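Local coordinates for angiogenin-1 (Salmo salar, PDB 7BFK), which is a secreted ribonuclease of the pancreatic family that probably cleaves RNA and appears to be auto-inhibited, at residues A[5-10]-A[53-58]; A[12-17]-A[119-124]; A[63-66]-A[70-73]. All coordinates share one frame; numbering follows the deposited sequence.

Overall arrangement
The chain opens with helix 5-14, which serves two contacts. Its first half, 5-10, meets 53-58 at the end of helix 51-55, closing a loop of 42 residues in contact 1. Its last turn and the residues after it, 12-17, meet 119-124, near the C terminus, in contact 2, which closes a loop of 101 residues, so contacts 1 and 2 cross. Phe10 joins them, touching both Val54 and Ile121. Contact 3 is a local hairpin between 63-66 and 70-73; it follows contact 1 and nests inside contact 2. Ile57 packs on Val70 and Ser72, tying segment 53-58 to the hairpin strand.

Contact 1 (A[5-10]-A[53-58]); sequences QQYNHF and QVQAIC
A water molecule links Tyr7 to Gln55: it accepts the phenol proton of Tyr7 OH at 2.5 Å and donates to Gln55 OE1 at 3.1 Å. It lies at the edge of the tyrosine ring, in its plane. Without it the polar ends would not meet, since Tyr7 OH and Gln55 OE1 are 4.2 Å apart. Tyr7 OH instead rests against the aliphatic base of the glutamine, 3.5 Å from Gln55 CB. The two side chains cross at about a right angle, with ring and amide planes 30° apart. Gln55 runs fully stretched, CG anti to the backbone N (chi1 -179°), which carries the amide past the phenol to a second anchor: its NE2 binds the backbone oxygen of Lys110.

One turn further along helix 5-14, Phe10 projects from the same face and sets its ring against Val54, Phe10 CE1 lying 3.6 Å from Val54 CG1. Both aromatic residues point toward helix 51-55 and bridge the 8.7 Å between Tyr7 CA and Gln55 CA. Pro112 of strand 111-113 touches both rings, and Phe10 continues onto Ile105 of the central strand 93-108. The second segment is secured by the disulfide of Cys58 with Cys107. The helices are thus held by a buried apolar side-chain contact and a hydrated polar bridge beside it, with no direct hydrogen bond between the two segments.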
ATOM      1  N   GLN A   5      -2.196  -0.700 -15.814  1.00 30.79           N
ATOM      2  CA  GLN A   5      -2.050  -1.967 -15.072  1.00 30.54           C
ATOM      3  C   GLN A   5      -1.299  -1.722 -13.746  1.00 31.28           C
ATOM      4  O   GLN A   5      -1.542  -2.486 -12.807  1.00 27.58           O
ATOM      5  CB  GLN A   5      -1.363  -3.008 -15.946  1.00 36.21           C
ATOM      6  CG  GLN A   5      -1.507  -4.414 -15.386  1.00 45.28           C
ATOM      7  CD  GLN A   5      -2.957  -4.799 -15.204  1.00 48.91           C
ATOM      8  OE1 GLN A   5      -3.337  -5.402 -14.197  1.00 59.71           O
ATOM      9  NE2 GLN A   5      -3.787  -4.430 -16.171  1.00 43.32           N
ATOM     10  N   GLN A   6      -0.407  -0.731 -13.686  1.00 29.79           N
ATOM     11  CA  GLN A   6       0.359  -0.412 -12.446  1.00 32.13           C
ATOM     12  C   GLN A   6      -0.596   0.193 -11.418  1.00 26.65           C
ATOM     13  O   GLN A   6      -0.384  -0.008 -10.204  1.00 27.32           O
ATOM     14  CB  GLN A   6       1.570   0.465 -12.746  1.00 35.05           C
ATOM     15  CG  GLN A   6       2.769  -0.371 -13.154  1.00 43.48           C
ATOM     16  CD  GLN A   6       3.930   0.424 -13.693  1.00 49.66           C
ATOM     17  OE1 GLN A   6       3.815   1.610 -14.025  1.00 48.51           O
ATOM     18  NE2 GLN A   6       5.062  -0.250 -13.816  1.00 60.15           N
ATOM     19  N   TYR A   7      -1.644   0.855 -11.882  1.00 28.53           N
ATOM     20  CA  TYR A   7      -2.706   1.395 -10.988  1.00 27.45           C
ATOM     21  C   TYR A   7      -3.475   0.209 -10.407  1.00 27.45           C
ATOM     22  O   TYR A   7      -3.668   0.171  -9.190  1.00 25.84           O
ATOM     23  CB  TYR A   7      -3.615   2.382 -11.713  1.00 29.13           C
ATOM     24  CG  TYR A   7      -4.726   2.919 -10.854  1.00 29.75           C
ATOM     25  CD1 TYR A   7      -4.491   3.285  -9.539  1.00 30.51           C
ATOM     26  CD2 TYR A   7      -6.013   3.063 -11.349  1.00 31.82           C
ATOM     27  CE1 TYR A   7      -5.501   3.773  -8.732  1.00 31.84           C
ATOM     28  CE2 TYR A   7      -7.031   3.574 -10.566  1.00 30.77           C
ATOM     29  CZ  TYR A   7      -6.774   3.931  -9.249  1.00 34.30           C
ATOM     30  OH  TYR A   7      -7.771   4.417  -8.457  1.00 35.02           O
ATOM     31  N   ASN A   8      -3.896  -0.751 -11.245  1.00 26.24           N
ATOM     32  CA  ASN A   8      -4.596  -1.971 -10.757  1.00 25.63           C
ATOM     33  C   ASN A   8      -3.698  -2.694  -9.747  1.00 27.22           C
ATOM     34  O   ASN A   8      -4.200  -3.161  -8.710  1.00 24.87           O
ATOM     35  CB  ASN A   8      -5.004  -2.918 -11.889  1.00 26.75           C
ATOM     36  CG  ASN A   8      -6.135  -2.351 -12.717  1.00 30.07           C
ATOM     37  OD1 ASN A   8      -5.934  -1.445 -13.532  1.00 28.41           O
ATOM     38  ND2 ASN A   8      -7.334  -2.866 -12.490  1.00 34.00           N
ATOM     39  N   HIS A   9      -2.412  -2.809 -10.056  1.00 30.15           N
ATOM     40  CA  HIS A   9      -1.432  -3.470  -9.159  1.00 30.34           C
ATOM     41  C   HIS A   9      -1.395  -2.692  -7.821  1.00 27.25           C
ATOM     42  O   HIS A   9      -1.420  -3.320  -6.764  1.00 25.81           O
ATOM     43  CB  HIS A   9      -0.068  -3.550  -9.838  1.00 36.36           C
ATOM     44  CG  HIS A   9       0.793  -4.640  -9.289  1.00 44.21           C
ATOM     45  ND1 HIS A   9       0.613  -5.153  -8.013  1.00 51.00           N
ATOM     46  CD2 HIS A   9       1.868  -5.272  -9.802  1.00 52.61           C
ATOM     47  CE1 HIS A   9       1.519  -6.081  -7.780  1.00 52.33           C
ATOM     48  NE2 HIS A   9       2.311  -6.168  -8.861  1.00 60.29           N
ATOM     49  N   PHE A  10      -1.353  -1.373  -7.885  1.00 26.91           N
ATOM     50  CA  PHE A  10      -1.318  -0.484  -6.686  1.00 25.43           C
ATOM     51  C   PHE A  10      -2.554  -0.739  -5.824  1.00 27.72           C
ATOM     52  O   PHE A  10      -2.411  -0.972  -4.621  1.00 25.87           O
ATOM     53  CB  PHE A  10      -1.215   0.976  -7.100  1.00 25.23           C
ATOM     54  CG  PHE A  10      -1.246   1.926  -5.932  1.00 24.76           C
ATOM     55  CD1 PHE A  10      -2.444   2.296  -5.348  1.00 27.44           C
ATOM     56  CD2 PHE A  10      -0.065   2.418  -5.394  1.00 27.15           C
ATOM     57  CE1 PHE A  10      -2.463   3.140  -4.245  1.00 26.58           C
ATOM     58  CE2 PHE A  10      -0.088   3.274  -4.296  1.00 25.14           C
ATOM     59  CZ  PHE A  10      -1.280   3.630  -3.732  1.00 25.07           C
ATOM     60  N   GLN A  53     -10.759   7.983  -4.162  1.00 35.68           N
ATOM     61  CA  GLN A  53     -10.183   8.828  -3.086  1.00 39.06           C
ATOM     62  C   GLN A  53      -8.661   8.796  -3.203  1.00 36.82           C
ATOM     63  O   GLN A  53      -8.008   9.816  -2.933  1.00 35.79           O
ATOM     64  CB  GLN A  53     -10.566   8.325  -1.693  1.00 46.02           C
ATOM     65  CG  GLN A  53     -12.068   8.169  -1.433  1.00 51.54           C
ATOM     66  CD  GLN A  53     -12.336   7.851   0.022  1.00 59.90           C
ATOM     67  OE1 GLN A  53     -13.080   6.922   0.366  1.00 65.82           O
ATOM     68  NE2 GLN A  53     -11.712   8.621   0.904  1.00 56.87           N
ATOM     69  N   VAL A  54      -8.103   7.644  -3.545  1.00 32.32           N
ATOM     70  CA  VAL A  54      -6.629   7.491  -3.653  1.00 32.02           C
ATOM     71  C   VAL A  54      -6.172   8.065  -4.999  1.00 31.13           C
ATOM     72  O   VAL A  54      -5.119   8.730  -5.004  1.00 29.73           O
ATOM     73  CB  VAL A  54      -6.177   6.032  -3.437  1.00 33.69           C
ATOM     74  CG1 VAL A  54      -4.664   5.918  -3.463  1.00 31.81           C
ATOM     75  CG2 VAL A  54      -6.725   5.464  -2.132  1.00 34.32           C
ATOM     76  N   GLN A  55      -6.921   7.847  -6.093  1.00 33.65           N
ATOM     77  CA  GLN A  55      -6.526   8.371  -7.427  1.00 33.24           C
ATOM     78  C   GLN A  55      -6.479   9.904  -7.333  1.00 33.41           C
ATOM     79  O   GLN A  55      -5.561  10.506  -7.913  1.00 35.03           O
ATOM     80  CB  GLN A  55      -7.448   7.888  -8.550  1.00 37.62           C
ATOM     81  CG  GLN A  55      -7.030   8.419  -9.923  1.00 41.84           C
ATOM     82  CD  GLN A  55      -7.799   7.833 -11.087  1.00 44.50           C
ATOM     83  OE1 GLN A  55      -8.976   7.487 -10.985  1.00 48.33           O
ATOM     84  NE2 GLN A  55      -7.121   7.712 -12.219  1.00 55.02           N
ATOM     85  N   ALA A  56      -7.382  10.493  -6.553  1.00 33.84           N
ATOM     86  CA  ALA A  56      -7.502  11.959  -6.381  1.00 35.64           C
ATOM     87  C   ALA A  56      -6.189  12.555  -5.848  1.00 36.59           C
ATOM     88  O   ALA A  56      -5.954  13.741  -6.096  1.00 39.00           O
ATOM     89  CB  ALA A  56      -8.669  12.277  -5.471  1.00 38.85           C
ATOM     90  N   ILE A  57      -5.371  11.782  -5.122  1.00 33.79           N
ATOM     91  CA  ILE A  57      -4.067  12.269  -4.572  1.00 32.47           C
ATOM     92  C   ILE A  57      -3.212  12.801  -5.731  1.00 31.74           C
ATOM     93  O   ILE A  57      -2.441  13.766  -5.524  1.00 34.95           O
ATOM     94  CB  ILE A  57      -3.332  11.162  -3.788  1.00 27.56           C
ATOM     95  CG1 ILE A  57      -4.096  10.771  -2.524  1.00 27.54           C
ATOM     96  CG2 ILE A  57      -1.905  11.590  -3.461  1.00 27.74           C
ATOM     97  CD1 ILE A  57      -3.611   9.489  -1.875  1.00 28.40           C
ATOM     98  N   CYS A  58      -3.363  12.188  -6.894  1.00 33.94           N
ATOM     99  CA  CYS A  58      -2.604  12.492  -8.127  1.00 35.67           C
ATOM    100  C   CYS A  58      -3.276  13.635  -8.910  1.00 39.31           C
ATOM    101  O   CYS A  58      -2.592  14.235  -9.726  1.00 43.81           O
ATOM    102  CB  CYS A  58      -2.488  11.248  -9.004  1.00 35.31           C
ATOM    103  SG  CYS A  58      -1.580   9.869  -8.241  1.00 35.75           S
TER
HETATM  104  O   HOH W   1      -9.960   4.910  -9.649  1.00 36.03           O

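Contact 2 (A[12-17]-A[119-124]); sequences KQHVDG and VDIGIT
The end of helix 5-14 comes alongside the loop leading into strand 122-124, with His14 CA 7.7 Å from Ile121 CA. This part of the pancreatic ribonuclease fold, where the N-terminal helix lies against the sheet, probably forms the active-site cleft; His14 appears to correspond by sequence to the catalytic histidine of that helix in ribonuclease A.

Its imidazole is packed on both faces. Ile121 CG2 sits over the ring centre in a CH-pi contact, 3.7 Å from the centroid and only 6° off the normal. On the opposite face lies CG of the preceding residue, Gln13, displaced toward the rim. Ile121 presents this methyl by placing CG1 between the backbone N and the carbonyl carbon, which turns CG2 to the histidine. The rotation of the ring is fixed further by ND1, which is hydrogen-bonded to the backbone oxygen of Thr45.

Asp120 brings OD1 to the ring edge, near its plane, with the carboxylate turned 18° from the imidazole. Its OD2 is gripped by Thr45 OG1 and makes a salt bridge with Lys43. A C-terminal side chain holding the threonine in this way recalls the obstructed pyrimidine site of human angiogenin and is consistent with auto-inhibition. Asp120 OD1 also accepts a weak bond from the next backbone amide, Ile121 N, at 2.9 Å with a bent N-H...O angle of 130°, while it lies 3.0 Å from His14 CE1.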
ATOM      1  N   LYS A  12      -4.540  -3.390  -5.723  1.00 30.07           N
ATOM      2  CA  LYS A  12      -4.479  -4.770  -5.172  1.00 32.47           C
ATOM      3  C   LYS A  12      -3.517  -4.807  -3.978  1.00 31.56           C
ATOM      4  O   LYS A  12      -3.848  -5.395  -2.970  1.00 30.71           O
ATOM      5  CB  LYS A  12      -3.991  -5.774  -6.223  1.00 37.48           C
ATOM      6  CG  LYS A  12      -4.986  -6.158  -7.317  1.00 47.91           C
ATOM      7  CD  LYS A  12      -4.293  -6.925  -8.457  1.00 48.95           C
ATOM      8  CE  LYS A  12      -5.091  -7.036  -9.740  1.00 55.04           C
ATOM      9  NZ  LYS A  12      -6.032  -8.179  -9.722  1.00 54.90           N
ATOM     10  N   GLN A  13      -2.359  -4.170  -4.103  1.00 28.17           N
ATOM     11  CA  GLN A  13      -1.322  -4.165  -3.039  1.00 29.60           C
ATOM     12  C   GLN A  13      -1.665  -3.219  -1.864  1.00 32.03           C
ATOM     13  O   GLN A  13      -1.299  -3.571  -0.736  1.00 29.57           O
ATOM     14  CB  GLN A  13      -0.009  -3.712  -3.652  1.00 31.80           C
ATOM     15  CG  GLN A  13       1.158  -3.761  -2.696  1.00 41.11           C
ATOM     16  CD  GLN A  13       2.444  -3.854  -3.472  1.00 47.01           C
ATOM     17  OE1 GLN A  13       3.261  -2.943  -3.474  1.00 56.36           O
ATOM     18  NE2 GLN A  13       2.589  -4.949  -4.198  1.00 48.98           N
ATOM     19  N   HIS A  14      -2.341  -2.082  -2.092  1.00 30.02           N
ATOM     20  CA  HIS A  14      -2.438  -1.020  -1.054  1.00 28.22           C
ATOM     21  C   HIS A  14      -3.832  -0.452  -0.795  1.00 32.17           C
ATOM     22  O   HIS A  14      -3.893   0.440   0.055  1.00 32.41           O
ATOM     23  CB  HIS A  14      -1.529   0.157  -1.434  1.00 27.49           C
ATOM     24  CG  HIS A  14      -0.083  -0.190  -1.451  1.00 25.70           C
ATOM     25  ND1 HIS A  14       0.601  -0.521  -0.306  1.00 23.97           N
ATOM     26  CD2 HIS A  14       0.821  -0.220  -2.447  1.00 26.73           C
ATOM     27  CE1 HIS A  14       1.844  -0.805  -0.612  1.00 27.93           C
ATOM     28  NE2 HIS A  14       2.006  -0.618  -1.909  1.00 25.67           N
ATOM     29  N   VAL A  15      -4.904  -0.862  -1.476  1.00 27.50           N
ATOM     30  CA  VAL A  15      -6.224  -0.211  -1.216  1.00 29.32           C
ATOM     31  C   VAL A  15      -7.264  -1.282  -0.825  1.00 31.42           C
ATOM     32  O   VAL A  15      -7.605  -2.114  -1.690  1.00 33.56           O
ATOM     33  CB  VAL A  15      -6.661   0.656  -2.411  1.00 29.28           C
ATOM     34  CG1 VAL A  15      -7.996   1.330  -2.182  1.00 31.19           C
ATOM     35  CG2 VAL A  15      -5.599   1.696  -2.775  1.00 30.26           C
ATOM     36  N   ASP A  16      -7.749  -1.252   0.427  1.00 31.37           N
ATOM     37  CA  ASP A  16      -8.776  -2.202   0.953  1.00 31.20           C
ATOM     38  C   ASP A  16      -9.600  -1.539   2.066  1.00 32.04           C
ATOM     39  O   ASP A  16      -9.150  -1.506   3.243  1.00 33.36           O
ATOM     40  CB  ASP A  16      -8.149  -3.521   1.409  1.00 33.62           C
ATOM     41  CG  ASP A  16      -9.165  -4.520   1.949  1.00 36.12           C
ATOM     42  OD1 ASP A  16     -10.379  -4.269   1.805  1.00 39.92           O
ATOM     43  OD2 ASP A  16      -8.732  -5.520   2.516  1.00 37.14           O
ATOM     44  N   GLY A  17     -10.783  -1.050   1.701  1.00 32.50           N
ATOM     45  CA  GLY A  17     -11.735  -0.386   2.605  1.00 36.05           C
ATOM     46  C   GLY A  17     -12.159  -1.273   3.770  1.00 37.30           C
ATOM     47  O   GLY A  17     -12.550  -0.722   4.776  1.00 36.91           O
ATOM     48  N   VAL A 119       8.678  -2.330  -2.305  1.00 41.45           N
ATOM     49  CA  VAL A 119       8.668  -1.277  -1.251  1.00 38.99           C
ATOM     50  C   VAL A 119       7.212  -1.100  -0.804  1.00 37.85           C
ATOM     51  O   VAL A 119       6.394  -2.015  -1.005  1.00 44.51           O
ATOM     52  CB  VAL A 119       9.350   0.044  -1.676  1.00 46.49           C
ATOM     53  CG1 VAL A 119       9.374   1.074  -0.540  1.00 39.02           C
ATOM     54  CG2 VAL A 119      10.773  -0.192  -2.169  1.00 46.50           C
ATOM     55  N   ASP A 120       6.894   0.034  -0.228  1.00 28.13           N
ATOM     56  CA  ASP A 120       5.573   0.252   0.383  1.00 23.01           C
ATOM     57  C   ASP A 120       5.239   1.733   0.227  1.00 25.19           C
ATOM     58  O   ASP A 120       6.138   2.541  -0.075  1.00 22.41           O
ATOM     59  CB  ASP A 120       5.661  -0.205   1.847  1.00 23.07           C
ATOM     60  CG  ASP A 120       4.370  -0.248   2.619  1.00 23.02           C
ATOM     61  OD1 ASP A 120       3.302  -0.264   1.964  1.00 24.07           O
ATOM     62  OD2 ASP A 120       4.444  -0.262   3.897  1.00 23.28           O
ATOM     63  N   ILE A 121       3.997   2.095   0.456  1.00 23.47           N
ATOM     64  CA  ILE A 121       3.624   3.523   0.463  1.00 25.02           C
ATOM     65  C   ILE A 121       4.195   4.105   1.753  1.00 24.13           C
ATOM     66  O   ILE A 121       4.557   3.320   2.651  1.00 23.44           O
ATOM     67  CB  ILE A 121       2.107   3.690   0.351  1.00 23.67           C
ATOM     68  CG1 ILE A 121       1.394   3.013   1.510  1.00 24.66           C
ATOM     69  CG2 ILE A 121       1.618   3.147  -0.997  1.00 25.27           C
ATOM     70  CD1 ILE A 121      -0.036   3.442   1.643  1.00 26.42           C
ATOM     71  N   GLY A 122       4.275   5.420   1.815  1.00 24.95           N
ATOM     72  CA  GLY A 122       4.771   6.140   2.995  1.00 23.78           C
ATOM     73  C   GLY A 122       3.621   6.674   3.802  1.00 25.92           C
ATOM     74  O   GLY A 122       2.472   6.703   3.287  1.00 23.31           O
ATOM     75  N   ILE A 123       3.908   7.060   5.040  1.00 25.14           N
ATOM     76  CA  ILE A 123       2.935   7.675   5.967  1.00 25.10           C
ATOM     77  C   ILE A 123       3.643   8.843   6.633  1.00 29.13           C
ATOM     78  O   ILE A 123       4.910   8.768   6.837  1.00 25.98           O
ATOM     79  CB  ILE A 123       2.385   6.673   7.003  1.00 29.51           C
ATOM     80  CG1 ILE A 123       3.502   5.998   7.801  1.00 31.24           C
ATOM     81  CG2 ILE A 123       1.476   5.666   6.345  1.00 27.38           C
ATOM     82  CD1 ILE A 123       2.986   5.138   8.962  1.00 34.15           C
ATOM     83  N   THR A 124       2.891   9.888   6.942  1.00 29.38           N
ATOM     84  CA  THR A 124       3.429  11.077   7.628  1.00 33.56           C
ATOM     85  C   THR A 124       2.310  11.855   8.329  1.00 38.75           C
ATOM     86  O   THR A 124       1.141  11.769   7.872  1.00 40.56           O
ATOM     87  CB  THR A 124       4.181  11.964   6.640  1.00 35.23           C
ATOM     88  OG1 THR A 124       4.678  13.070   7.397  1.00 34.61           O
ATOM     89  CG2 THR A 124       3.318  12.430   5.489  1.00 32.82           C
TER

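Contact 3 (A[63-66]-A[70-73])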
ATOM      1  N   THR A  63       0.081  16.919  -2.414  1.00 35.38           N
ATOM      2  CA  THR A  63       1.203  17.865  -2.490  1.00 37.70           C
ATOM      3  C   THR A  63       2.391  17.161  -3.145  1.00 40.43           C
ATOM      4  O   THR A  63       2.832  16.098  -2.636  1.00 36.02           O
ATOM      5  CB  THR A  63       1.518  18.440  -1.106  1.00 39.88           C
ATOM      6  OG1 THR A  63       0.463  19.354  -0.779  1.00 37.97           O
ATOM      7  CG2 THR A  63       2.858  19.137  -1.074  1.00 42.26           C
ATOM      8  N   LEU A  64       2.865  17.699  -4.264  1.00 42.58           N
ATOM      9  CA  LEU A  64       4.069  17.198  -4.962  1.00 46.08           C
ATOM     10  C   LEU A  64       5.253  17.394  -4.029  1.00 46.11           C
ATOM     11  O   LEU A  64       5.436  18.528  -3.599  1.00 53.16           O
ATOM     12  CB  LEU A  64       4.284  17.993  -6.254  1.00 51.95           C
ATOM     13  CG  LEU A  64       3.454  17.563  -7.454  1.00 64.14           C
ATOM     14  CD1 LEU A  64       3.552  18.601  -8.562  1.00 75.16           C
ATOM     15  CD2 LEU A  64       3.903  16.199  -7.956  1.00 68.17           C
ATOM     16  N   LYS A  65       6.005  16.331  -3.726  1.00 44.55           N
ATOM     17  CA  LYS A  65       7.238  16.386  -2.890  1.00 49.49           C
ATOM     18  C   LYS A  65       8.453  16.328  -3.818  1.00 54.37           C
ATOM     19  O   LYS A  65       8.828  17.366  -4.359  1.00 56.25           O
ATOM     20  CB  LYS A  65       7.311  15.227  -1.899  1.00 50.62           C
ATOM     21  CG  LYS A  65       6.198  15.166  -0.866  1.00 60.09           C
ATOM     22  CD  LYS A  65       6.321  13.972   0.054  1.00 68.58           C
ATOM     23  CE  LYS A  65       7.472  14.081   1.028  1.00 70.57           C
ATOM     24  NZ  LYS A  65       7.237  15.162   2.011  1.00 75.58           N
ATOM     25  N   GLY A  66       9.037  15.145  -4.000  1.00 59.02           N
ATOM     26  CA  GLY A  66      10.218  14.953  -4.862  1.00 59.55           C
ATOM     27  C   GLY A  66      10.303  13.537  -5.386  1.00 67.71           C
ATOM     28  O   GLY A  66       9.913  12.610  -4.644  1.00 73.67           O
ATOM     29  N   VAL A  70       4.060  12.024  -4.032  1.00 32.71           N
ATOM     30  CA  VAL A  70       2.948  12.941  -3.709  1.00 32.87           C
ATOM     31  C   VAL A  70       2.404  12.542  -2.341  1.00 34.72           C
ATOM     32  O   VAL A  70       2.188  11.333  -2.109  1.00 30.38           O
ATOM     33  CB  VAL A  70       1.872  12.884  -4.803  1.00 36.97           C
ATOM     34  CG1 VAL A  70       0.813  13.947  -4.593  1.00 38.46           C
ATOM     35  CG2 VAL A  70       2.492  13.008  -6.190  1.00 42.07           C
ATOM     36  N   GLN A  71       2.237  13.522  -1.468  1.00 33.35           N
ATOM     37  CA  GLN A  71       1.673  13.352  -0.115  1.00 31.16           C
ATOM     38  C   GLN A  71       0.210  13.763  -0.179  1.00 33.95           C
ATOM     39  O   GLN A  71      -0.075  14.863  -0.679  1.00 32.76           O
ATOM     40  CB  GLN A  71       2.500  14.177   0.864  1.00 35.74           C
ATOM     41  CG  GLN A  71       1.911  14.296   2.249  1.00 35.49           C
ATOM     42  CD  GLN A  71       2.841  15.050   3.159  1.00 40.11           C
ATOM     43  OE1 GLN A  71       4.040  14.788   3.208  1.00 45.84           O
ATOM     44  NE2 GLN A  71       2.277  15.964   3.923  1.00 44.85           N
ATOM     45  N   SER A  72      -0.695  12.909   0.270  1.00 29.75           N
ATOM     46  CA  SER A  72      -2.135  13.226   0.309  1.00 29.23           C
ATOM     47  C   SER A  72      -2.353  14.454   1.213  1.00 32.23           C
ATOM     48  O   SER A  72      -1.656  14.598   2.254  1.00 27.93           O
ATOM     49  CB  SER A  72      -2.951  12.023   0.753  1.00 28.66           C
ATOM     50  OG  SER A  72      -2.675  11.724   2.095  1.00 26.49           O
ATOM     51  N   ASN A  73      -3.277  15.330   0.825  1.00 32.70           N
ATOM     52  CA  ASN A  73      -3.595  16.559   1.583  1.00 34.46           C
ATOM     53  C   ASN A  73      -4.525  16.199   2.736  1.00 36.17           C
ATOM     54  O   ASN A  73      -4.598  16.972   3.696  1.00 39.96           O
ATOM     55  CB  ASN A  73      -4.175  17.631   0.665  1.00 34.75           C
ATOM     56  CG  ASN A  73      -3.137  18.195  -0.267  1.00 36.73           C
ATOM     57  OD1 ASN A  73      -1.948  18.183   0.040  1.00 36.70           O
ATOM     58  ND2 ASN A  73      -3.581  18.702  -1.402  1.00 41.58           N
TER
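Strands 62-64 and 69-72 run antiparallel, with Thr63 and Gln71 as a hydrogen-bonded pair and Leu64 and Val70 as the non-hydrogen-bonded pair next to it. Thr63 N donates to Gln71 O at 2.7 Å, and Gln71 N returns a bond to Thr63 O at 2.9 Å; both are nearly straight. Val70 CA adds a CA-H...O contact to the same Thr63 O, at 3.3 Å.

Beyond the paired residues, Asn73 folds its amide back to the first strand. Its OD1 accepts the hydroxyl proton of Thr63 OG1 at 2.8 Å, on a lone pair and in the carbonyl plane. Thr63 can deliver it because OG1 stands anti to the carbonyl carbon, beside the backbone N (chi1 -73°). On the face carrying Thr63 and Gln71, Lys65 CD lies against Gln71 CB, and bends at chi3 and chi4 then bring Lys65 NZ to a weak, 3.4 Å bond with Gln71 OE1.

The other face holds the apolar pair, Leu64 CD2 meeting Val70 CG2 at 3.9 Å. Leu64 is exposed, whereas Val70 is buried against Ile57 and Cys107. Strand 69-72 also bonds to strand 93-108, leaving 62-64 as the outer partner. This is the surface beta hairpin of the pancreatic ribonuclease fold, held here without the disulfide that crosses it in ribonuclease A, as in other angiogenins.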